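Local coordinates for protein putative glucarate dehydratase (Pseudomonas fluorescens, PDB 4IT1) that probably dehydrates D-glucarate to 5-dehydro-4-deoxy-D-glucarate in a magnesium-dependent reaction, as a member of the enolase superfamily, at residues Asp185-Ala190 with Ala201-Ala206; Thr295-Phe300 with Ala329-Thr334; Gln81-Gln86 with Arg99-Thr104. One frame throughout, in Å; residues are numbered along the deposited sequence.

Contact 1: residues Asp185-Ala190 with Ala201-Ala206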
loop_
_atom_site.group_PDB
_atom_site.type_symbol
_atom_site.label_atom_id
_atom_site.label_comp_id
_atom_site.label_asym_id
_atom_site.label_seq_id
_atom_site.Cartn_x
_atom_site.Cartn_y
_atom_site.Cartn_z
ATOM N N ASP A 185 -32.497 27.982 -4.618
ATOM C CA ASP A 185 -32.017 27.042 -5.640
ATOM C C ASP A 185 -33.181 26.546 -6.501
ATOM O O ASP A 185 -34.339 26.609 -6.082
ATOM C CB ASP A 185 -31.278 25.860 -4.982
ATOM C CG ASP A 185 -32.207 24.958 -4.159
ATOM O OD1 ASP A 185 -33.063 24.267 -4.747
ATOM O OD2 ASP A 185 -32.075 24.925 -2.918
ATOM N N ASN A 186 -32.872 26.044 -7.694
ATOM C CA ASN A 186 -33.906 25.580 -8.631
ATOM C C ASN A 186 -34.528 24.206 -8.320
ATOM O O ASN A 186 -35.533 23.825 -8.939
ATOM C CB ASN A 186 -33.389 25.631 -10.079
ATOM C CG ASN A 186 -31.907 25.297 -10.191
ATOM O OD1 ASN A 186 -31.374 24.492 -9.426
ATOM N ND2 ASN A 186 -31.236 25.922 -11.152
ATOM N N TRP A 187 -33.943 23.484 -7.355
ATOM C CA TRP A 187 -34.372 22.117 -6.996
ATOM C C TRP A 187 -35.766 22.034 -6.361
ATOM O O TRP A 187 -36.472 21.036 -6.530
ATOM C CB TRP A 187 -33.356 21.444 -6.052
ATOM C CG TRP A 187 -31.970 21.256 -6.618
ATOM C CD1 TRP A 187 -30.928 22.139 -6.555
ATOM C CD2 TRP A 187 -31.480 20.108 -7.319
ATOM N NE1 TRP A 187 -29.823 21.618 -7.186
ATOM C CE2 TRP A 187 -30.134 20.369 -7.659
ATOM C CE3 TRP A 187 -32.055 18.885 -7.709
ATOM C CZ2 TRP A 187 -29.349 19.452 -8.368
ATOM C CZ3 TRP A 187 -31.273 17.973 -8.403
ATOM C CH2 TRP A 187 -29.934 18.263 -8.729
ATOM N N GLY A 188 -36.159 23.065 -5.618
ATOM C CA GLY A 188 -37.412 23.018 -4.859
ATOM C C GLY A 188 -37.275 22.118 -3.639
ATOM O O GLY A 188 -36.183 21.626 -3.340
ATOM N N GLU A 189 -38.379 21.896 -2.933
ATOM C CA GLU A 189 -38.343 21.088 -1.724
ATOM C C GLU A 189 -38.432 19.597 -2.039
ATOM O O GLU A 189 -38.912 19.196 -3.103
ATOM C CB GLU A 189 -39.420 21.521 -0.719
ATOM C CG GLU A 189 -40.820 20.984 -0.972
ATOM C CD GLU A 189 -41.754 21.174 0.214
ATOM O OE1 GLU A 189 -41.502 22.075 1.045
ATOM O OE2 GLU A 189 -42.748 20.422 0.315
ATOM N N ALA A 190 -37.951 18.786 -1.101
ATOM C CA ALA A 190 -37.963 17.341 -1.237
ATOM C C ALA A 190 -38.192 16.708 0.130
ATOM O O ALA A 190 -37.256 16.520 0.905
ATOM C CB ALA A 190 -36.660 16.854 -1.860
ATOM N N ALA A 201 -34.763 11.666 -10.906
ATOM C CA ALA A 201 -35.024 11.804 -12.338
ATOM C C ALA A 201 -34.196 12.939 -12.932
ATOM O O ALA A 201 -33.516 12.746 -13.944
ATOM C CB ALA A 201 -36.507 12.024 -12.597
ATOM N N ARG A 202 -34.224 14.100 -12.277
ATOM C CA ARG A 202 -33.440 15.246 -12.723
ATOM C C ARG A 202 -31.969 14.894 -12.874
ATOM O O ARG A 202 -31.345 15.247 -13.876
ATOM C CB ARG A 202 -33.604 16.431 -11.773
ATOM C CG ARG A 202 -32.607 17.548 -12.044
ATOM C CD ARG A 202 -32.960 18.814 -11.288
ATOM N NE ARG A 202 -31.873 19.790 -11.354
ATOM C CZ ARG A 202 -31.991 21.069 -11.009
ATOM N NH1 ARG A 202 -33.158 21.539 -10.572
ATOM N NH2 ARG A 202 -30.943 21.883 -11.108
ATOM N N MET A 203 -31.432 14.187 -11.881
ATOM C CA MET A 203 -30.013 13.827 -11.854
ATOM C C MET A 203 -29.662 12.769 -12.892
ATOM O O MET A 203 -28.638 12.877 -13.575
ATOM C CB MET A 203 -29.613 13.326 -10.464
ATOM C CG MET A 203 -29.474 14.412 -9.414
ATOM S SD MET A 203 -28.814 13.748 -7.874
ATOM C CE MET A 203 -28.620 15.244 -6.918
ATOM N N ILE A 204 -30.507 11.740 -12.983
ATOM C CA ILE A 204 -30.338 10.661 -13.964
ATOM C C ILE A 204 -30.400 11.196 -15.403
ATOM O O ILE A 204 -29.542 10.868 -16.219
ATOM C CB ILE A 204 -31.346 9.506 -13.734
ATOM C CG1 ILE A 204 -31.078 8.836 -12.377
ATOM C CG2 ILE A 204 -31.278 8.487 -14.871
ATOM C CD1 ILE A 204 -32.112 7.815 -11.950
ATOM N N GLU A 205 -31.402 12.028 -15.692
ATOM C CA GLU A 205 -31.502 12.729 -16.979
ATOM C C GLU A 205 -30.224 13.513 -17.310
ATOM O O GLU A 205 -29.692 13.403 -18.418
ATOM C CB GLU A 205 -32.743 13.645 -16.999
ATOM C CG GLU A 205 -32.662 14.888 -17.889
ATOM C CD GLU A 205 -32.848 14.598 -19.373
ATOM O OE1 GLU A 205 -32.112 15.193 -20.193
ATOM O OE2 GLU A 205 -33.732 13.787 -19.727
ATOM N N ALA A 206 -29.722 14.272 -16.337
ATOM C CA ALA A 206 -28.626 15.206 -16.578
ATOM C C ALA A 206 -27.259 14.545 -16.634
ATOM O O ALA A 206 -26.367 15.031 -17.329
ATOM C CB ALA A 206 -28.636 16.320 -15.536
#
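Arg202 spreads its guanidinium over one face of the Trp187 indole, the two planes only 12° from parallel. The guanidinium lies above the six-membered part of the ring system, with Arg202 CZ 3.8 Å from the centroid of that ring, almost on its normal; this is a cation-pi contact as well as a flat stack. The overlap continues back along the arginine chain, since CD sits against the benzene corner (Arg202 CD to Trp187 CZ3 3.4 Å). Such a reach depends on an extended side chain: CG stands opposite the backbone N (chi1 169°), the chain runs extended to NE, and the two side chains cross at about a right angle. The same guanidinium is caught at its edge by Asn186, whose OD1 accepts from Arg202 NH2 at 3.1 Å with an N-H...O angle of 154°. The donor arrives from above the carbonyl plane of the amide, not along a lone pair, and the amide is strongly inclined to the guanidinium. Stack and bond together limit both the tilt and the rotation of the charged group. In the enolase-type barrel, helix 193-207 is the helix of the beta-alpha-beta crossover between strands 163-170 and 212-215, and residues 185-190 belong to the long loop that leads into it. Met203, the next residue on the helix, brings its methyl obliquely to the indole, CE lying 3.8 Å from Trp187 CH2. Its side chain also touches Ala168 and Leu170 of strand 163-170, while the ring of Trp374 meets Trp187. On the loop, Asp185 OD1 receives a weak bond from Trp187 N, and Asp185 OD2 forms a salt bridge with Lys173.

Contact 2: residues Thr295-Phe300 with Ala329-Thr334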
loop_
_atom_site.group_PDB
_atom_site.type_symbol
_atom_site.label_atom_id
_atom_site.label_comp_id
_atom_site.label_asym_id
_atom_site.label_seq_id
_atom_site.Cartn_x
_atom_site.Cartn_y
_atom_site.Cartn_z
ATOM N N THR A 295 -12.557 4.782 9.572
ATOM C CA THR A 295 -12.116 6.022 8.943
ATOM C C THR A 295 -10.604 6.171 9.004
ATOM O O THR A 295 -10.066 7.150 8.488
ATOM C CB THR A 295 -12.762 7.272 9.585
ATOM O OG1 THR A 295 -12.337 7.389 10.955
ATOM C CG2 THR A 295 -14.277 7.196 9.524
ATOM N N ASP A 296 -9.922 5.214 9.638
ATOM C CA ASP A 296 -8.453 5.197 9.674
ATOM C C ASP A 296 -7.949 3.778 9.900
ATOM O O ASP A 296 -8.741 2.860 10.123
ATOM C CB ASP A 296 -7.881 6.183 10.723
ATOM C CG ASP A 296 -8.096 5.720 12.175
ATOM O OD1 ASP A 296 -7.940 4.520 12.493
ATOM O OD2 ASP A 296 -8.398 6.581 13.015
ATOM N N PHE A 297 -6.634 3.599 9.852
ATOM C CA PHE A 297 -6.058 2.263 9.870
ATOM C C PHE A 297 -6.251 1.485 11.176
ATOM O O PHE A 297 -6.386 0.260 11.157
ATOM C CB PHE A 297 -4.598 2.292 9.413
ATOM C CG PHE A 297 -4.443 2.572 7.943
ATOM C CD1 PHE A 297 -4.564 1.543 7.007
ATOM C CD2 PHE A 297 -4.203 3.866 7.485
ATOM C CE1 PHE A 297 -4.438 1.800 5.648
ATOM C CE2 PHE A 297 -4.068 4.126 6.125
ATOM C CZ PHE A 297 -4.187 3.092 5.205
ATOM N N ASP A 298 -6.291 2.195 12.301
ATOM C CA ASP A 298 -6.533 1.554 13.595
ATOM C C ASP A 298 -7.970 1.070 13.701
ATOM O O ASP A 298 -8.227 -0.028 14.182
ATOM C CB ASP A 298 -6.205 2.511 14.745
ATOM C CG ASP A 298 -4.771 2.990 14.709
ATOM O OD1 ASP A 298 -3.854 2.144 14.614
ATOM O OD2 ASP A 298 -4.556 4.217 14.772
ATOM N N GLU A 299 -8.902 1.889 13.233
ATOM C CA GLU A 299 -10.308 1.498 13.173
ATOM C C GLU A 299 -10.513 0.275 12.272
ATOM O O GLU A 299 -11.343 -0.595 12.578
ATOM C CB GLU A 299 -11.170 2.682 12.726
ATOM C CG GLU A 299 -11.206 3.817 13.751
ATOM C CD GLU A 299 -11.984 5.042 13.280
ATOM O OE1 GLU A 299 -11.977 6.066 14.002
ATOM O OE2 GLU A 299 -12.600 4.997 12.190
ATOM N N PHE A 300 -9.744 0.206 11.180
ATOM C CA PHE A 300 -9.795 -0.930 10.254
ATOM C C PHE A 300 -9.456 -2.224 11.002
ATOM O O PHE A 300 -10.195 -3.202 10.904
ATOM C CB PHE A 300 -8.849 -0.708 9.064
ATOM C CG PHE A 300 -8.806 -1.857 8.074
ATOM C CD1 PHE A 300 -8.003 -2.979 8.306
ATOM C CD2 PHE A 300 -9.545 -1.806 6.892
ATOM C CE1 PHE A 300 -7.962 -4.026 7.399
ATOM C CE2 PHE A 300 -9.503 -2.848 5.975
ATOM C CZ PHE A 300 -8.712 -3.960 6.228
ATOM N N ALA A 329 -7.263 -0.009 -0.157
ATOM C CA ALA A 329 -7.967 -0.891 -1.103
ATOM C C ALA A 329 -7.389 -2.310 -1.058
ATOM O O ALA A 329 -8.128 -3.295 -1.018
ATOM C CB ALA A 329 -7.922 -0.328 -2.517
ATOM N N LYS A 330 -6.063 -2.387 -1.040
ATOM C CA LYS A 330 -5.338 -3.646 -0.960
ATOM C C LYS A 330 -5.644 -4.387 0.340
ATOM O O LYS A 330 -5.757 -5.623 0.355
ATOM C CB LYS A 330 -3.835 -3.381 -1.087
ATOM C CG LYS A 330 -2.946 -4.613 -1.076
ATOM C CD LYS A 330 -3.243 -5.519 -2.260
ATOM C CE LYS A 330 -2.317 -6.721 -2.259
ATOM N NZ LYS A 330 -2.752 -7.735 -3.254
ATOM N N MET A 331 -5.785 -3.627 1.424
ATOM C CA MET A 331 -6.084 -4.200 2.735
ATOM C C MET A 331 -7.495 -4.756 2.781
ATOM O O MET A 331 -7.716 -5.826 3.339
ATOM C CB MET A 331 -5.876 -3.176 3.854
ATOM C CG MET A 331 -4.414 -2.911 4.179
ATOM S SD MET A 331 -4.168 -1.861 5.634
ATOM C CE MET A 331 -4.443 -3.005 6.978
ATOM N N CYS A 332 -8.442 -4.032 2.191
ATOM C CA CYS A 332 -9.815 -4.519 2.067
ATOM C C CYS A 332 -9.857 -5.830 1.288
ATOM O O CYS A 332 -10.537 -6.779 1.691
ATOM C CB CYS A 332 -10.694 -3.490 1.369
ATOM S SG CYS A 332 -10.996 -2.004 2.345
ATOM N N ASP A 333 -9.119 -5.868 0.177
ATOM C CA ASP A 333 -8.996 -7.075 -0.638
ATOM C C ASP A 333 -8.470 -8.227 0.209
ATOM O O ASP A 333 -8.949 -9.350 0.099
ATOM C CB ASP A 333 -8.069 -6.838 -1.834
ATOM C CG ASP A 333 -7.964 -8.059 -2.753
ATOM O OD1 ASP A 333 -8.920 -8.334 -3.505
ATOM O OD2 ASP A 333 -6.919 -8.740 -2.728
ATOM N N THR A 334 -7.498 -7.931 1.064
ATOM C CA THR A 334 -6.854 -8.939 1.892
ATOM C C THR A 334 -7.808 -9.508 2.935
ATOM O O THR A 334 -7.758 -10.702 3.249
ATOM C CB THR A 334 -5.602 -8.362 2.553
ATOM O OG1 THR A 334 -4.678 -7.998 1.528
ATOM C CG2 THR A 334 -4.941 -9.359 3.479
#
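A chi1 of 178° points CG of Phe300 away from the backbone N and sends the ring straight across to helix 322-334, where Met331 bends at its last torsion (chi3 78°) and turns its methyl to the CD1-CE1 side of that ring, above its plane. Met331 CE lies 3.7 Å from Phe300 CE1. The sulfur is farther off, 4.9 Å from the Phe300 centroid and above the face. Phe297, one turn earlier on helix 297-306, meets the same sulfur differently: its CD1-CE1 edge faces Met331 SD, with CE1 at 3.7 Å. One thioether thus makes two Met-aromatic contacts, above the face of one phenylalanine and at the edge of the other. The far rim of Phe300 pushes between backbone and thiol of the facing helix, CZ coming within 3.6 Å of Met331 O and CE2 within 4.0 Å of Cys332 SG. The two helices pack on the outside of the C-terminal barrel, helix 297-306 before strand 311-314 and helix 322-334 after it, with short helix 316-319 between. This face also joins the dimer: Met331 packs on Met331 of the second subunit, and Phe297 makes a cation-pi contact with Lys330 of that subunit. At the start of helix 297-306, Asp296 is the N-cap, its OD1 accepting from Glu299 N at 2.9 Å in a nearly straight bond. Glu299 reaches back to Thr295, and its OE2 is gripped from the same face of the carboxylate by Thr295 N and Thr295 OG1, the latter at 2.7 Å. Lys127 NZ is a further partner of Thr295 OG1.

Contact 3: residues Gln81-Gln86 with Arg99-Thr104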
loop_
_atom_site.group_PDB
_atom_site.type_symbol
_atom_site.label_atom_id
_atom_site.label_comp_id
_atom_site.label_asym_id
_atom_site.label_seq_id
_atom_site.Cartn_x
_atom_site.Cartn_y
_atom_site.Cartn_z
ATOM N N GLN A 81 -1.905 26.401 6.377
ATOM C CA GLN A 81 -1.068 27.607 6.382
ATOM C C GLN A 81 0.283 27.377 7.064
ATOM O O GLN A 81 1.329 27.704 6.507
ATOM C CB GLN A 81 -1.802 28.775 7.047
ATOM C CG GLN A 81 -2.873 29.432 6.189
ATOM C CD GLN A 81 -3.130 30.883 6.576
ATOM O OE1 GLN A 81 -2.830 31.310 7.694
ATOM N NE2 GLN A 81 -3.687 31.649 5.643
ATOM N N GLN A 82 0.248 26.807 8.267
ATOM C CA GLN A 82 1.459 26.452 9.020
ATOM C C GLN A 82 2.442 25.614 8.199
ATOM O O GLN A 82 3.646 25.883 8.194
ATOM C CB GLN A 82 1.080 25.689 10.294
ATOM C CG GLN A 82 0.516 26.543 11.422
ATOM C CD GLN A 82 1.491 26.735 12.567
ATOM O OE1 GLN A 82 1.145 26.520 13.730
ATOM N NE2 GLN A 82 2.720 27.137 12.247
ATOM N N VAL A 83 1.920 24.597 7.514
ATOM C CA VAL A 83 2.749 23.679 6.729
ATOM C C VAL A 83 3.239 24.346 5.443
ATOM O O VAL A 83 4.409 24.199 5.075
ATOM C CB VAL A 83 2.014 22.355 6.417
ATOM C CG1 VAL A 83 2.906 21.422 5.613
ATOM C CG2 VAL A 83 1.578 21.668 7.704
ATOM N N GLN A 84 2.342 25.085 4.784
ATOM C CA GLN A 84 2.651 25.838 3.558
ATOM C C GLN A 84 4.055 26.456 3.541
ATOM O O GLN A 84 4.826 26.232 2.603
ATOM C CB GLN A 84 1.587 26.920 3.322
ATOM C CG GLN A 84 2.018 28.061 2.411
ATOM C CD GLN A 84 1.052 29.222 2.452
ATOM O OE1 GLN A 84 0.885 29.867 3.487
ATOM N NE2 GLN A 84 0.408 29.498 1.321
ATOM N N SER A 85 4.379 27.211 4.589
ATOM C CA SER A 85 5.656 27.920 4.692
ATOM C C SER A 85 6.872 26.995 4.692
ATOM O O SER A 85 7.944 27.377 4.226
ATOM C CB SER A 85 5.677 28.809 5.940
ATOM O OG SER A 85 5.737 28.032 7.122
ATOM N N GLN A 86 6.703 25.781 5.210
ATOM C CA GLN A 86 7.812 24.829 5.315
ATOM C C GLN A 86 8.183 24.146 3.991
ATOM O O GLN A 86 9.270 23.574 3.865
ATOM C CB GLN A 86 7.516 23.789 6.396
ATOM C CG GLN A 86 7.935 24.221 7.792
ATOM C CD GLN A 86 7.080 23.609 8.892
ATOM O OE1 GLN A 86 7.592 22.915 9.770
ATOM N NE2 GLN A 86 5.770 23.878 8.854
ATOM N N ARG A 99 5.655 14.054 4.932
ATOM C CA ARG A 99 4.962 13.427 6.059
ATOM C C ARG A 99 5.587 13.828 7.400
ATOM O O ARG A 99 4.871 14.240 8.315
ATOM C CB ARG A 99 4.916 11.897 5.911
ATOM C CG ARG A 99 4.023 11.201 6.933
ATOM C CD ARG A 99 3.830 9.717 6.634
ATOM N NE ARG A 99 2.742 9.465 5.685
ATOM C CZ ARG A 99 1.446 9.426 6.003
ATOM N NH1 ARG A 99 1.046 9.630 7.253
ATOM N NH2 ARG A 99 0.539 9.187 5.062
ATOM N N ARG A 100 6.912 13.720 7.509
ATOM C CA ARG A 100 7.610 14.073 8.749
ATOM C C ARG A 100 7.381 15.532 9.137
ATOM O O ARG A 100 7.291 15.860 10.321
ATOM C CB ARG A 100 9.106 13.789 8.645
ATOM C CG ARG A 100 9.498 12.341 8.903
ATOM C CD ARG A 100 11.010 12.188 8.941
ATOM N NE ARG A 100 11.652 12.957 7.873
ATOM C CZ ARG A 100 12.180 12.442 6.764
ATOM N NH1 ARG A 100 12.726 13.249 5.867
ATOM N NH2 ARG A 100 12.177 11.133 6.548
ATOM N N ILE A 101 7.274 16.390 8.124
ATOM C CA ILE A 101 6.992 17.811 8.307
ATOM C C ILE A 101 5.583 18.044 8.864
ATOM O O ILE A 101 5.422 18.772 9.849
ATOM C CB ILE A 101 7.240 18.601 6.994
ATOM C CG1 ILE A 101 8.747 18.750 6.766
ATOM C CG2 ILE A 101 6.565 19.971 7.012
ATOM C CD1 ILE A 101 9.116 19.215 5.376
ATOM N N VAL A 102 4.577 17.418 8.247
ATOM C CA VAL A 102 3.191 17.536 8.710
ATOM C C VAL A 102 3.039 17.045 10.154
ATOM O O VAL A 102 2.287 17.631 10.932
ATOM C CB VAL A 102 2.197 16.796 7.785
ATOM C CG1 VAL A 102 0.800 16.778 8.391
ATOM C CG2 VAL A 102 2.155 17.438 6.405
ATOM N N GLN A 103 3.771 15.991 10.512
ATOM C CA GLN A 103 3.732 15.441 11.870
ATOM C C GLN A 103 4.318 16.407 12.902
ATOM O O GLN A 103 3.748 16.590 13.972
ATOM C CB GLN A 103 4.448 14.086 11.939
ATOM C CG GLN A 103 3.724 12.963 11.211
ATOM C CD GLN A 103 4.583 11.732 10.975
ATOM O OE1 GLN A 103 4.071 10.616 10.899
ATOM N NE2 GLN A 103 5.892 11.927 10.847
ATOM N N THR A 104 5.452 17.022 12.575
ATOM C CA THR A 104 6.111 17.987 13.461
ATOM C C THR A 104 5.226 19.204 13.724
ATOM O O THR A 104 5.129 19.687 14.856
ATOM C CB THR A 104 7.462 18.430 12.871
ATOM O OG1 THR A 104 8.335 17.302 12.835
ATOM C CG2 THR A 104 8.111 19.524 13.716
#
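Gln86, which lies along Ile101 of the facing helix, turns its amide NE2 back to Gln82 O, an acceptor that also takes a bond from Ser85 OG. The bond from Gln86 NE2 is weak, bent at 129° although the atoms are 3.0 Å apart; Ser85 OG stands 3.2 Å from Gln82 O, above the carbonyl plane. Gln86 NE2 is further bonded to Thr105 OG1 of helix 95-107, a polar link between the two helices. With its chain extended beyond CG, the glutamine lays its flank along the isoleucine: Ile101 CG2 meets CB at 4.0 Å and the amide carbon CD just beyond, the two side chains sliding past each other in opposite directions. The same Ile101 methyl touches Val83 CG1 at 4.2 Å. Val83 stands at the closest backbone approach, facing Val102, and its CG1 is the branch trans to N (chi1 -180°). Across the two segments it is this branch that touches, with Val102 CG2 4.1 Å away. Segments 81-86 and 99-104 run at 137° to each other, their axes approaching to 10.0 Å; their parent helices 74-87 and 95-107 form a helical hairpin in the N-terminal capping domain of the enolase superfamily. Helix 128-148 packs against this apolar seam, Phe136 touching Val83 while Val129 and Ala132 touch Val102. On the second helix Thr104 OG1 bonds Arg100 O at 3.1 Å, from the face of that carbonyl plane opposite to Thr104 N. Arg99 reaches away to the barrel domain in a salt bridge with Asp324.

How the contacts relate
Along the chain the contacts follow one another without interleaving: contact 3 first, then contact 1, then contact 2. Contact 3 belongs to the N-terminal domain, whereas the helices of contacts 1 and 2 surround the parallel sheet of the barrel, early and late in its strand order. Contacts 1 and 2 are centred 35 Å apart on opposite sides of the chain's centre, and contact 3 lies 42 Å from contact 1, centre to centre. Contacts 2 and 3 come closer, with nearest atoms about 7 Å apart, where the two domains adjoin. Contacts 1 and 2 thus pack helices of the barrel that carries the magnesium ligands Asp243, Glu268 and Asn291, while contact 3 lies in the capping domain.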